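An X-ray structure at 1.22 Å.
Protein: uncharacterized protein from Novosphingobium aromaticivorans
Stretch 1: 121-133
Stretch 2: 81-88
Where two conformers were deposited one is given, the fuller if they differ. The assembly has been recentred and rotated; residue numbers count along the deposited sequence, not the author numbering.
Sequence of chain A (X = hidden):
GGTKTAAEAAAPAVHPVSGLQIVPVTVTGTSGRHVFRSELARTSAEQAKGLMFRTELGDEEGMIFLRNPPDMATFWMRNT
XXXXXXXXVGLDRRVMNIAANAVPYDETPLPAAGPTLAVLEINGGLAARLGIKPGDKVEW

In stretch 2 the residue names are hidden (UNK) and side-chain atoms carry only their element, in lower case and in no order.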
# COMPACT_ATOMS: atom_id res chain seq x y z
N GLU A 121 0.80 0.18 -1.14
CA GLU A 121 1.58 1.05 -2.01
C GLU A 121 1.07 2.49 -1.95
O GLU A 121 -0.12 2.73 -2.05
CB GLU A 121 1.52 0.58 -3.48
CG GLU A 121 2.22 -0.75 -3.70
CD GLU A 121 2.18 -1.28 -5.10
OE1 GLU A 121 1.48 -0.75 -5.96
OE2 GLU A 121 2.87 -2.30 -5.33
N ILE A 122 2.01 3.41 -1.73
CA ILE A 122 1.74 4.84 -1.68
C ILE A 122 2.82 5.54 -2.51
O ILE A 122 3.78 4.94 -2.98
CB ILE A 122 1.74 5.35 -0.23
CG1 ILE A 122 3.11 5.23 0.45
CG2 ILE A 122 0.63 4.63 0.57
CD1 ILE A 122 3.12 5.79 1.88
N ASN A 123 2.67 6.84 -2.70
CA ASN A 123 3.61 7.58 -3.53
C ASN A 123 5.05 7.46 -3.04
O ASN A 123 5.33 7.45 -1.83
CB ASN A 123 3.22 9.06 -3.55
CG ASN A 123 2.15 9.38 -4.54
OD1 ASN A 123 2.19 8.91 -5.67
ND2 ASN A 123 1.22 10.24 -4.15
N GLY A 124 5.95 7.42 -3.99
CA GLY A 124 7.35 7.30 -3.70
C GLY A 124 7.82 8.39 -2.77
O GLY A 124 7.53 9.57 -2.99
N GLY A 125 8.58 7.99 -1.76
CA GLY A 125 9.15 8.91 -0.78
C GLY A 125 8.22 9.31 0.35
O GLY A 125 8.64 9.95 1.31
N LEU A 126 6.95 8.95 0.24
CA LEU A 126 5.97 9.41 1.20
C LEU A 126 6.14 8.77 2.56
O LEU A 126 5.86 9.39 3.58
CB LEU A 126 4.52 9.26 0.63
CG LEU A 126 3.38 9.87 1.44
CD1 LEU A 126 3.57 11.39 1.65
CD2 LEU A 126 2.05 9.62 0.72
N ALA A 127 6.55 7.50 2.60
CA ALA A 127 6.69 6.83 3.91
C ALA A 127 7.66 7.61 4.79
O ALA A 127 7.38 7.84 5.96
CB ALA A 127 7.10 5.38 3.78
N ALA A 128 8.81 7.99 4.23
CA ALA A 128 9.79 8.72 5.02
C ALA A 128 9.33 10.12 5.36
O ALA A 128 9.59 10.63 6.46
CB ALA A 128 11.18 8.75 4.31
N ARG A 129 8.64 10.78 4.44
CA ARG A 129 8.12 12.11 4.75
C ARG A 129 7.16 12.06 5.94
O ARG A 129 7.16 12.94 6.80
CB ARG A 129 7.41 12.71 3.54
CG ARG A 129 6.65 14.01 3.88
CD ARG A 129 5.93 14.56 2.67
NE ARG A 129 5.11 15.72 3.02
CZ ARG A 129 5.52 16.98 3.03
NH1 ARG A 129 6.75 17.29 2.69
NH2 ARG A 129 4.67 17.94 3.40
N LEU A 130 6.36 11.00 6.00
CA LEU A 130 5.35 10.80 7.04
C LEU A 130 5.87 10.21 8.33
O LEU A 130 5.23 10.37 9.38
CB LEU A 130 4.21 9.93 6.50
CG LEU A 130 3.37 10.54 5.38
CD1 LEU A 130 2.31 9.54 4.90
CD2 LEU A 130 2.73 11.87 5.77
N GLY A 131 6.99 9.52 8.25
CA GLY A 131 7.53 8.82 9.39
C GLY A 131 7.05 7.40 9.58
O GLY A 131 7.22 6.86 10.68
N ILE A 132 6.47 6.80 8.55
CA ILE A 132 6.03 5.40 8.61
C ILE A 132 7.27 4.51 8.70
O ILE A 132 8.24 4.70 7.95
CB ILE A 132 5.13 5.06 7.40
CG1 ILE A 132 3.80 5.83 7.48
CG2 ILE A 132 4.89 3.55 7.33
CD1 ILE A 132 2.94 5.75 6.23
N LYS A 133 7.25 3.56 9.64
CA LYS A 133 8.41 2.72 9.93
C LYS A 133 8.02 1.27 10.16
O LYS A 133 6.91 0.98 10.55
CB LYS A 133 9.14 3.26 11.17
CG LYS A 133 9.89 4.57 10.88
CD LYS A 133 10.48 5.22 12.10
CE LYS A 133 11.20 6.50 11.69
NZ LYS A 133 12.23 6.27 10.65
N UNK A 81 4.62 3.61 -13.92
CA UNK A 81 5.05 4.92 -14.40
C UNK A 81 5.45 5.89 -13.28
O UNK A 81 6.27 6.81 -13.49
c UNK A 81 3.89 5.56 -15.21
c UNK A 81 3.44 4.60 -16.32
c UNK A 81 4.24 6.94 -15.74
N UNK A 82 4.84 5.70 -12.11
CA UNK A 82 5.05 6.59 -10.99
C UNK A 82 5.87 5.87 -9.92
O UNK A 82 5.74 4.65 -9.75
c UNK A 82 2.97 7.94 -11.45
c UNK A 82 2.82 5.98 -9.88
c UNK A 82 3.72 7.11 -10.40
c UNK A 82 1.60 6.46 -9.09
N UNK A 83 6.76 6.60 -9.23
CA UNK A 83 7.54 5.97 -8.17
C UNK A 83 6.63 5.64 -6.98
O UNK A 83 5.65 6.36 -6.73
c UNK A 83 8.61 7.02 -7.83
c UNK A 83 7.13 8.02 -9.39
c UNK A 83 8.01 8.29 -8.19
N UNK A 84 6.96 4.57 -6.28
CA UNK A 84 6.11 4.09 -5.18
C UNK A 84 6.97 3.68 -4.00
O UNK A 84 8.11 3.23 -4.16
c UNK A 84 3.71 1.75 -7.21
c UNK A 84 5.31 2.87 -5.62
c UNK A 84 3.17 4.04 -6.24
c UNK A 84 4.28 3.11 -6.71
N UNK A 85 6.39 3.79 -2.80
CA UNK A 85 6.88 3.11 -1.63
C UNK A 85 5.99 1.88 -1.41
O UNK A 85 4.76 1.97 -1.44
o UNK A 85 8.68 5.21 -1.29
c UNK A 85 7.83 5.12 -0.38
c UNK A 85 6.81 4.00 -0.39
o UNK A 85 7.79 5.93 0.59
N UNK A 86 6.64 0.73 -1.23
CA UNK A 86 5.95 -0.55 -1.10
C UNK A 86 6.14 -1.03 0.34
O UNK A 86 7.23 -1.38 0.76
c UNK A 86 5.58 -2.84 -2.09
c UNK A 86 6.77 -1.98 -4.68
c UNK A 86 6.44 -1.58 -2.13
c UNK A 86 6.41 -0.98 -3.56
N UNK A 87 5.03 -1.03 1.09
CA UNK A 87 5.04 -1.30 2.51
C UNK A 87 4.50 -2.70 2.74
O UNK A 87 3.33 -2.98 2.46
c UNK A 87 3.64 2.29 3.30
c UNK A 87 4.05 -0.56 4.72
c UNK A 87 4.15 -0.24 3.23
c UNK A 87 4.64 1.20 2.95
N UNK A 88 5.35 -3.60 3.21
CA UNK A 88 4.99 -5.01 3.36
C UNK A 88 4.55 -5.26 4.81
O UNK A 88 5.25 -4.88 5.76
c UNK A 88 7.78 -4.93 1.37
c UNK A 88 6.19 -5.89 3.07
c UNK A 88 6.72 -5.77 1.67
c UNK A 88 8.29 -4.84 0.07
c UNK A 88 6.71 -6.45 -0.64
c UNK A 88 6.19 -6.52 0.63
c UNK A 88 7.76 -5.61 -0.92
O HOH W 1 4.52 8.79 -7.05
O HOH W 2 10.00 6.65 1.91

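Position 81 carries three side-chain carbons, one bonded to CA and bearing the other two, and none of them contacts stretch 1. This fork of single carbons identifies Val-81.

Position 82 has four carbons, forked at the first, with one arm two carbons long. Its CA-to-CB bond points toward stretch 1, and the carbon ending the longer arm of position 82 lies 4.2 Å from Asn-123 OD1. The branching is the isoleucine pattern, so this is Ile-82.

At position 83 three carbons close a ring onto the backbone N. The carbonyl is the useful group: Gly-124 N donates to the backbone O of position 83 at 3.0 Å, with an N-H...O angle of 141°. The oxygen of water 1 lies 2.7 Å from that same O of position 83 and 2.7 Å from Asn-123 OD1. An ideal CB on Gly-124 would come within 2.9 Å of CB of position 83, a clash that glycine avoids. The ring closure defines Pro-83.

Position 84 again has four carbons, but the fork is at the second. A terminal carbon of position 84 lies 3.6 Å from Glu-121 OE1, and CA of position 84 makes a CA-H...O contact with Ile-122 O at 3.3 Å. The later fork makes it Leu-84.

Position 85 shows two carbons, the second carrying two oxygens. The count alone fits a carboxylate, and the surroundings agree: both oxygens accept backbone N-H groups, as expected of Asp-85. Gly-125 N donates to Asp-85 OD1 (2.8 Å, 164°), and Ala-127 N to Asp-85 OD2 (2.8 Å, 156°). Leu-126 N, 3.2 Å from Asp-85 OD2, has a poor angle and instead donates to Asn-123 O at 3.0 Å, within a type II turn. Water 2 donates to Asp-85 OD2 (2.7 Å) and accepts from Ala-128 N (2.9 Å).

Position 86 has four carbons forked at the first with a two-carbon arm, whose end approaches Glu-121 OE2 at 4.0 Å, the two side chains sharing a sheet face. This is Ile-86.

Position 87 has the same branching. The end carbon of its longer arm meets Ile-122 CD1 at 3.8 Å and Ile-132 CG2 at 4.4 Å, an apolar cluster; the residue is Ile-87.

Position 88 has one carbon followed by a six-carbon ring without oxygen, out of reach of stretch 1: Phe-88.

The contact joins a strand pairing to a helix start. The strands run antiparallel (151°), and Ile-122 and Asp-85 form a hydrogen-bonded pair: Asp-85 N to Ile-122 O at 2.9 Å, Ile-122 N to Asp-85 O at 3.1 Å. From this position the Asp-85 carboxylate reaches the amides at the N-terminus of helix 126-130, where N-H groups lack partners within the helix, so one residue ties the sheet to the helix while Ile-87 adds apolar packing.

Stretch 2 81-88: VIPLDIIF
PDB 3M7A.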